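Local coordinates for twitching motility pilus retraction protein (Geobacter sulfurreducens PCA, PDB 5ZFQ) that probably hydrolyses ATP to power the retraction of type IV pili, working as a ring-shaped motor of six copies of the chain, at residues A[31-36]-A[97-102]; A[35-40]-A[105-110]; A[75-80]-A[120-125]. All coordinates share one frame; numbering follows the deposited sequence.

Contact 1: A[31-36]-A[97-102]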
# COMPACT_ATOMS: atom_id res chain seq x y z
N GLN A 31 11.16 -45.83 -20.00
CA GLN A 31 12.41 -46.55 -19.77
C GLN A 31 13.19 -46.00 -18.59
O GLN A 31 13.65 -46.76 -17.73
CB GLN A 31 13.30 -46.50 -21.00
CG GLN A 31 12.80 -47.29 -22.15
CD GLN A 31 13.67 -47.11 -23.37
OE1 GLN A 31 13.53 -46.12 -24.11
NE2 GLN A 31 14.58 -48.06 -23.61
N LEU A 32 13.35 -44.69 -18.55
CA LEU A 32 14.19 -44.08 -17.52
C LEU A 32 13.59 -44.25 -16.11
O LEU A 32 14.31 -44.55 -15.16
CB LEU A 32 14.43 -42.59 -17.83
CG LEU A 32 15.43 -42.32 -18.99
CD1 LEU A 32 15.65 -40.83 -19.22
CD2 LEU A 32 16.76 -43.03 -18.74
N LEU A 33 12.29 -44.06 -15.98
CA LEU A 33 11.64 -44.14 -14.68
C LEU A 33 11.53 -45.59 -14.26
O LEU A 33 11.66 -45.92 -13.08
CB LEU A 33 10.26 -43.48 -14.71
CG LEU A 33 10.25 -41.97 -14.99
CD1 LEU A 33 8.89 -41.53 -15.52
CD2 LEU A 33 10.62 -41.20 -13.73
N THR A 34 11.29 -46.46 -15.25
CA THR A 34 11.22 -47.88 -14.99
C THR A 34 12.56 -48.28 -14.40
O THR A 34 12.62 -48.92 -13.36
CB THR A 34 10.91 -48.68 -16.26
OG1 THR A 34 9.56 -48.42 -16.66
CG2 THR A 34 11.05 -50.17 -15.99
N GLU A 35 13.62 -47.86 -15.06
CA GLU A 35 14.97 -48.08 -14.57
C GLU A 35 15.15 -47.57 -13.13
O GLU A 35 15.66 -48.30 -12.27
CB GLU A 35 15.98 -47.41 -15.50
CG GLU A 35 17.38 -47.38 -14.94
CD GLU A 35 18.18 -48.62 -15.27
OE1 GLU A 35 17.66 -49.74 -15.04
OE2 GLU A 35 19.34 -48.48 -15.72
N LEU A 36 14.72 -46.33 -12.89
CA LEU A 36 14.75 -45.72 -11.56
C LEU A 36 14.10 -46.61 -10.50
O LEU A 36 14.72 -46.91 -9.47
CB LEU A 36 14.04 -44.36 -11.59
CG LEU A 36 13.84 -43.65 -10.24
CD1 LEU A 36 15.16 -43.17 -9.54
CD2 LEU A 36 12.86 -42.49 -10.40
N LEU A 97 4.80 -30.85 -10.72
CA LEU A 97 3.57 -31.64 -10.83
C LEU A 97 3.70 -33.06 -10.26
O LEU A 97 4.79 -33.49 -9.83
CB LEU A 97 3.13 -31.74 -12.30
CG LEU A 97 3.92 -32.75 -13.15
CD1 LEU A 97 3.12 -33.16 -14.34
CD2 LEU A 97 5.32 -32.22 -13.57
N SER A 98 2.57 -33.78 -10.26
CA SER A 98 2.58 -35.22 -10.05
C SER A 98 1.98 -35.94 -11.26
O SER A 98 1.18 -35.36 -12.02
CB SER A 98 1.81 -35.60 -8.78
OG SER A 98 0.46 -35.19 -8.86
N PHE A 99 2.37 -37.19 -11.45
CA PHE A 99 1.83 -38.01 -12.52
C PHE A 99 2.05 -39.48 -12.21
O PHE A 99 2.81 -39.82 -11.28
CB PHE A 99 2.45 -37.65 -13.88
CG PHE A 99 3.95 -37.83 -13.93
CD1 PHE A 99 4.81 -36.85 -13.45
CD2 PHE A 99 4.51 -38.97 -14.49
CE1 PHE A 99 6.19 -37.01 -13.52
CE2 PHE A 99 5.88 -39.14 -14.55
CZ PHE A 99 6.73 -38.16 -14.08
N GLY A 100 1.37 -40.35 -12.97
CA GLY A 100 1.54 -41.78 -12.85
C GLY A 100 1.86 -42.48 -14.16
O GLY A 100 1.37 -42.10 -15.23
N ILE A 101 2.72 -43.49 -14.08
CA ILE A 101 2.94 -44.43 -15.16
C ILE A 101 2.17 -45.67 -14.74
O ILE A 101 2.48 -46.24 -13.70
CB ILE A 101 4.43 -44.79 -15.37
CG1 ILE A 101 5.32 -43.54 -15.54
CG2 ILE A 101 4.61 -45.73 -16.54
CD1 ILE A 101 4.80 -42.51 -16.52
N LYS A 102 1.15 -46.06 -15.50
CA LYS A 102 0.35 -47.25 -15.19
C LYS A 102 1.26 -48.49 -15.09
O LYS A 102 2.12 -48.72 -15.94
CB LYS A 102 -0.74 -47.45 -16.26
CG LYS A 102 -0.91 -48.89 -16.78
CD LYS A 102 -1.37 -48.93 -18.24
CE LYS A 102 -1.32 -50.36 -18.81
NZ LYS A 102 -1.77 -50.43 -20.23
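Leu33 sends one methyl, CD1, into the angle between Phe99 and Ile101, and that single branch makes both contacts across the two segments. Against Phe99 it comes to the rim of the ring, in the ring plane, where Leu33 CD1 lies 4.0 Å from Phe99 CE2. On the other side of the angle Leu33 CD1 lies 4.1 Å from Ile101 CG1, the methylene of the longer branch, and the two side chains run at about a right angle. Nothing polar passes between the segments.

The torsions set these groups in place. Phe99 does not start out aimed at the helix: its CG sits between the backbone N and the carbonyl carbon (chi1 60°), and this rotation swings the ring back until CE2 arrives at the leucine. Leu33, by contrast, leaves the helix pointing at the strand, and its CG stands beside its own backbone N (chi1 -64°). The helix around it is regular, with Glu35 N bonded to Gln31 O at 2.9 Å and Thr34 OG1 turned back to His30 O. On the strand, Phe99 is fixed by backbone hydrogen bonds to Phe107.

Further out, Leu33 also touches Leu44, Phe107 and Phe122, Ile101 leans on Phe107, and Phe99 meets Ile80. Helix 29-38 therefore packs on one face of the antiparallel sheet, with side chains reaching strands 43-46, 117-125, 105-114 and finally 94-101, the outermost strand of the sheet at that end within this chain.

Contact 2: A[35-40]-A[105-110]; sequences ELVNRG and SRFRGN
Val37 CG2 faces the far end of the Phe107 ring, 3.8 Å from CZ and near the ring plane, a methyl-to-edge contact. The valine holds CG1 anti to its backbone N (chi1 176°), which puts CG2 beside that N and on the side that looks toward the strand. The same methyl also reaches Ser105, with CG2 4.3 Å from CB. One residue earlier, Leu36 has CG opposite its backbone N (chi1 173°), a rotamer that extends CD2 to within 4.1 Å of Phe107 CE2; the leucine and the ring lie antiparallel alongside one another. On the ring it is CE2 and CZ that Leu36 and Val37 touch.

Ser105 turns its hydroxyl to the carbonyl of the following residue, OG donating to Arg106 O at 3.0 Å, tilted 31° out of the carbonyl plane. The helix ends after Asn38 in a Schellman motif: Gly40, with positive phi, is the C-prime residue, and Gly40 N bonds to Val37 O at 2.9 Å.

Strand 105-114 separates its chemistry by side. Arg108 pairs its guanidinium with Asp96 and Glu203, while Asn110 bonds to Gln221 of the second subunit. What joins helix and strand is aliphatic carbons against an aromatic ring and the CB of Ser105, with no hydrogen bond or salt bridge between the segments, so shape rather than directed bonding probably sets the fit.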
# COMPACT_ATOMS: atom_id res chain seq x y z
N GLU A 35 13.62 -47.86 -15.06
CA GLU A 35 14.97 -48.08 -14.57
C GLU A 35 15.15 -47.57 -13.13
O GLU A 35 15.66 -48.30 -12.27
CB GLU A 35 15.98 -47.41 -15.50
CG GLU A 35 17.38 -47.38 -14.94
CD GLU A 35 18.18 -48.62 -15.27
OE1 GLU A 35 17.66 -49.74 -15.04
OE2 GLU A 35 19.34 -48.48 -15.72
N LEU A 36 14.72 -46.33 -12.89
CA LEU A 36 14.75 -45.72 -11.56
C LEU A 36 14.10 -46.61 -10.50
O LEU A 36 14.72 -46.91 -9.47
CB LEU A 36 14.04 -44.36 -11.59
CG LEU A 36 13.84 -43.65 -10.24
CD1 LEU A 36 15.16 -43.17 -9.54
CD2 LEU A 36 12.86 -42.49 -10.40
N VAL A 37 12.87 -47.02 -10.76
CA VAL A 37 12.11 -47.79 -9.78
C VAL A 37 12.73 -49.16 -9.55
O VAL A 37 12.97 -49.55 -8.41
CB VAL A 37 10.62 -47.96 -10.19
CG1 VAL A 37 9.89 -48.84 -9.18
CG2 VAL A 37 9.92 -46.60 -10.28
N ASN A 38 13.01 -49.88 -10.64
CA ASN A 38 13.64 -51.20 -10.58
C ASN A 38 14.89 -51.22 -9.70
O ASN A 38 15.14 -52.19 -8.98
CB ASN A 38 14.01 -51.69 -11.98
CG ASN A 38 12.83 -52.26 -12.74
OD1 ASN A 38 11.77 -52.51 -12.16
ND2 ASN A 38 13.00 -52.47 -14.04
N ARG A 39 15.67 -50.14 -9.75
CA ARG A 39 16.95 -50.12 -9.05
C ARG A 39 16.84 -49.56 -7.63
O ARG A 39 17.86 -49.32 -6.97
CB ARG A 39 17.98 -49.35 -9.87
CG ARG A 39 18.26 -50.01 -11.20
CD ARG A 39 19.38 -49.35 -11.92
NE ARG A 39 20.62 -49.47 -11.16
CZ ARG A 39 21.73 -48.84 -11.51
NH1 ARG A 39 21.74 -48.07 -12.58
NH2 ARG A 39 22.82 -48.95 -10.77
N GLY A 40 15.61 -49.40 -7.15
CA GLY A 40 15.37 -48.93 -5.80
C GLY A 40 15.83 -47.49 -5.63
O GLY A 40 16.31 -47.10 -4.56
N SER A 105 4.56 -46.57 -11.19
CA SER A 105 4.48 -45.76 -9.97
C SER A 105 3.89 -44.38 -10.21
O SER A 105 3.75 -43.95 -11.35
CB SER A 105 5.87 -45.62 -9.33
OG SER A 105 5.77 -44.99 -8.05
N ARG A 106 3.55 -43.71 -9.11
CA ARG A 106 3.24 -42.29 -9.12
C ARG A 106 4.55 -41.53 -8.93
O ARG A 106 5.43 -41.97 -8.18
CB ARG A 106 2.24 -41.95 -8.01
CG ARG A 106 0.75 -42.11 -8.35
CD ARG A 106 0.27 -41.06 -9.38
NE ARG A 106 -0.99 -40.44 -8.92
CZ ARG A 106 -1.41 -39.21 -9.22
NH1 ARG A 106 -0.71 -38.42 -10.03
NH2 ARG A 106 -2.57 -38.77 -8.72
N PHE A 107 4.71 -40.41 -9.64
CA PHE A 107 5.93 -39.62 -9.48
C PHE A 107 5.60 -38.17 -9.19
O PHE A 107 4.52 -37.70 -9.51
CB PHE A 107 6.80 -39.71 -10.74
CG PHE A 107 7.21 -41.12 -11.09
CD1 PHE A 107 6.37 -41.94 -11.83
CD2 PHE A 107 8.42 -41.63 -10.66
CE1 PHE A 107 6.74 -43.25 -12.15
CE2 PHE A 107 8.79 -42.93 -10.98
CZ PHE A 107 7.95 -43.74 -11.73
N ARG A 108 6.53 -37.47 -8.56
CA ARG A 108 6.54 -36.01 -8.62
C ARG A 108 7.61 -35.60 -9.63
O ARG A 108 8.68 -36.22 -9.71
CB ARG A 108 6.82 -35.39 -7.25
CG ARG A 108 5.71 -35.58 -6.29
CD ARG A 108 5.64 -34.37 -5.42
NE ARG A 108 5.40 -33.12 -6.16
CZ ARG A 108 4.19 -32.63 -6.42
NH1 ARG A 108 3.10 -33.29 -6.03
NH2 ARG A 108 4.07 -31.48 -7.09
N GLY A 109 7.33 -34.57 -10.41
CA GLY A 109 8.28 -34.08 -11.38
C GLY A 109 8.52 -32.60 -11.15
O GLY A 109 7.60 -31.86 -10.74
N ASN A 110 9.75 -32.16 -11.37
CA ASN A 110 10.01 -30.73 -11.38
C ASN A 110 10.86 -30.32 -12.56
O ASN A 110 11.95 -30.85 -12.77
CB ASN A 110 10.67 -30.29 -10.08
CG ASN A 110 10.81 -28.79 -10.00
OD1 ASN A 110 11.85 -28.25 -10.37
ND2 ASN A 110 9.76 -28.10 -9.57

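Contact 3: A[75-80]-A[120-125]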
# COMPACT_ATOMS: atom_id res chain seq x y z
N GLN A 75 12.85 -32.78 -24.57
CA GLN A 75 11.96 -33.84 -25.00
C GLN A 75 11.54 -34.73 -23.89
O GLN A 75 10.40 -35.06 -23.74
CB GLN A 75 12.62 -34.72 -26.04
CG GLN A 75 12.81 -34.11 -27.40
CD GLN A 75 11.58 -33.47 -27.98
OE1 GLN A 75 11.43 -32.26 -27.94
NE2 GLN A 75 10.71 -34.27 -28.56
N LEU A 76 12.50 -35.15 -23.11
CA LEU A 76 12.21 -36.02 -21.98
C LEU A 76 11.28 -35.36 -20.96
O LEU A 76 10.28 -35.96 -20.54
CB LEU A 76 13.52 -36.47 -21.32
CG LEU A 76 14.25 -37.58 -22.09
CD1 LEU A 76 15.73 -37.60 -21.74
CD2 LEU A 76 13.63 -38.96 -21.81
N CYS A 77 11.58 -34.13 -20.56
CA CYS A 77 10.73 -33.49 -19.57
C CYS A 77 9.36 -33.11 -20.17
O CYS A 77 8.35 -33.04 -19.46
CB CYS A 77 11.43 -32.27 -18.96
SG CYS A 77 12.97 -32.60 -18.00
N TYR A 78 9.31 -32.88 -21.48
CA TYR A 78 8.03 -32.52 -22.09
C TYR A 78 7.13 -33.73 -22.26
O TYR A 78 5.91 -33.61 -22.26
CB TYR A 78 8.24 -31.83 -23.43
CG TYR A 78 8.36 -30.32 -23.29
CD1 TYR A 78 9.01 -29.72 -22.20
CD2 TYR A 78 7.82 -29.48 -24.26
CE1 TYR A 78 9.12 -28.33 -22.09
CE2 TYR A 78 7.93 -28.11 -24.17
CZ TYR A 78 8.57 -27.54 -23.09
OH TYR A 78 8.63 -26.17 -23.05
N SER A 79 7.74 -34.92 -22.33
CA SER A 79 6.99 -36.13 -22.62
C SER A 79 6.07 -36.55 -21.46
O SER A 79 5.12 -37.31 -21.67
CB SER A 79 7.95 -37.26 -23.00
OG SER A 79 8.56 -37.85 -21.89
N ILE A 80 6.33 -36.05 -20.25
CA ILE A 80 5.40 -36.31 -19.15
C ILE A 80 4.48 -35.13 -18.83
O ILE A 80 4.05 -34.98 -17.68
CB ILE A 80 6.14 -36.70 -17.86
CG1 ILE A 80 7.26 -35.70 -17.55
CG2 ILE A 80 6.66 -38.13 -17.98
CD1 ILE A 80 6.90 -34.65 -16.56
N GLY A 120 15.25 -31.48 -15.32
CA GLY A 120 14.19 -32.16 -14.62
C GLY A 120 14.67 -32.92 -13.40
O GLY A 120 15.78 -33.51 -13.38
N VAL A 121 13.85 -32.89 -12.37
CA VAL A 121 14.07 -33.80 -11.26
C VAL A 121 12.78 -34.58 -11.02
O VAL A 121 11.68 -34.01 -10.90
CB VAL A 121 14.51 -33.07 -9.97
CG1 VAL A 121 14.65 -34.07 -8.83
CG2 VAL A 121 15.82 -32.33 -10.21
N PHE A 122 12.93 -35.91 -10.99
CA PHE A 122 11.78 -36.77 -10.82
C PHE A 122 11.95 -37.65 -9.60
O PHE A 122 13.01 -38.22 -9.35
CB PHE A 122 11.55 -37.56 -12.10
CG PHE A 122 11.33 -36.66 -13.27
CD1 PHE A 122 10.06 -36.20 -13.58
CD2 PHE A 122 12.40 -36.20 -14.02
CE1 PHE A 122 9.87 -35.32 -14.64
CE2 PHE A 122 12.22 -35.33 -15.08
CZ PHE A 122 10.95 -34.88 -15.40
N ARG A 123 10.87 -37.72 -8.82
CA ARG A 123 10.91 -38.35 -7.51
C ARG A 123 9.80 -39.37 -7.39
O ARG A 123 8.65 -39.08 -7.68
CB ARG A 123 10.80 -37.29 -6.41
CG ARG A 123 11.86 -36.19 -6.49
CD ARG A 123 11.78 -35.22 -5.33
NE ARG A 123 10.67 -34.28 -5.48
CZ ARG A 123 9.91 -33.82 -4.47
NH1 ARG A 123 10.13 -34.21 -3.23
NH2 ARG A 123 8.93 -32.95 -4.72
N VAL A 124 10.15 -40.58 -6.97
CA VAL A 124 9.16 -41.61 -6.69
C VAL A 124 8.21 -41.27 -5.54
O VAL A 124 8.65 -40.93 -4.43
CB VAL A 124 9.85 -42.95 -6.37
CG1 VAL A 124 8.82 -44.01 -5.93
CG2 VAL A 124 10.65 -43.43 -7.57
N ILE A 125 6.92 -41.36 -5.81
CA ILE A 125 5.92 -41.36 -4.74
C ILE A 125 5.62 -42.80 -4.38
O ILE A 125 5.05 -43.55 -5.19
CB ILE A 125 4.62 -40.65 -5.14
CG1 ILE A 125 4.87 -39.18 -5.44
CG2 ILE A 125 3.60 -40.77 -4.03
CD1 ILE A 125 3.66 -38.50 -5.99
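A cysteine sulfur rests directly on a glycine backbone here: Cys77 SG lies 3.6 Å from Gly120 CA, where the backbones come nearest. Gly120 has no side chain to stand between them. The same sulfur also meets Phe122: Cys77 SG lies 4.0 Å from Phe122 CZ at the ring edge, a sulfur-aromatic contact. Seen from the ring centroid, the sulfur is 86° off the ring normal, so it is almost in the plane of the ring.

Ile80 takes another part of the same rim, its CD1 3.6 Å from Phe122 CE1. With CG1 lodged between the backbone N and the carbonyl carbon (chi1 49°), the isoleucine brings its longer branch to the ring edge, approaching against the direction in which the phenylalanine extends. Replacing Phe122 with an alanine would probably leave Cys77 SG and Ile80 CD1 without their shared aromatic partner and open a gap between helix and sheet.

Both segments belong to the N-terminal domain, which in PilT proteins is described as PAS-like: helices laid on an antiparallel sheet, ahead of the ATPase domain. Near the C-terminal end of helix 70-79, Leu76 O accepts from Ser79 OG at 2.9 Å and from Ser79 N at 3.3 Å, both from the same face of the carbonyl plane.

Strand 117-125 runs between 43-46 and 105-114, and Phe122 also packs on Leu44, Ile46 and Met29. Val121 points away from helix 70-79 and packs on Asp222 of the second subunit, with Arg123 next to Arg220 of that same neighbour.

Overall arrangement
The three contacts crowd one side of a single antiparallel sheet, well away from the chain's centre. Centres of contacts 1 and 2 lie about 5 Å apart, those of 1 and 3 about 7 Å, those of 2 and 3 about 9 Å. Contacts 1 and 2 both start from helix 29-38, sharing Glu35 and Leu36, and end on neighbouring strands 94-101 and 105-114; contact 3 brings helix 70-79 to the next strand, 117-125. Along the chain both helices precede all three strands, so contact 3 interleaves with the other two. Two helices thus share one continuous apolar layer, while Asn110, Val121 and Arg123 also touch a second subunit.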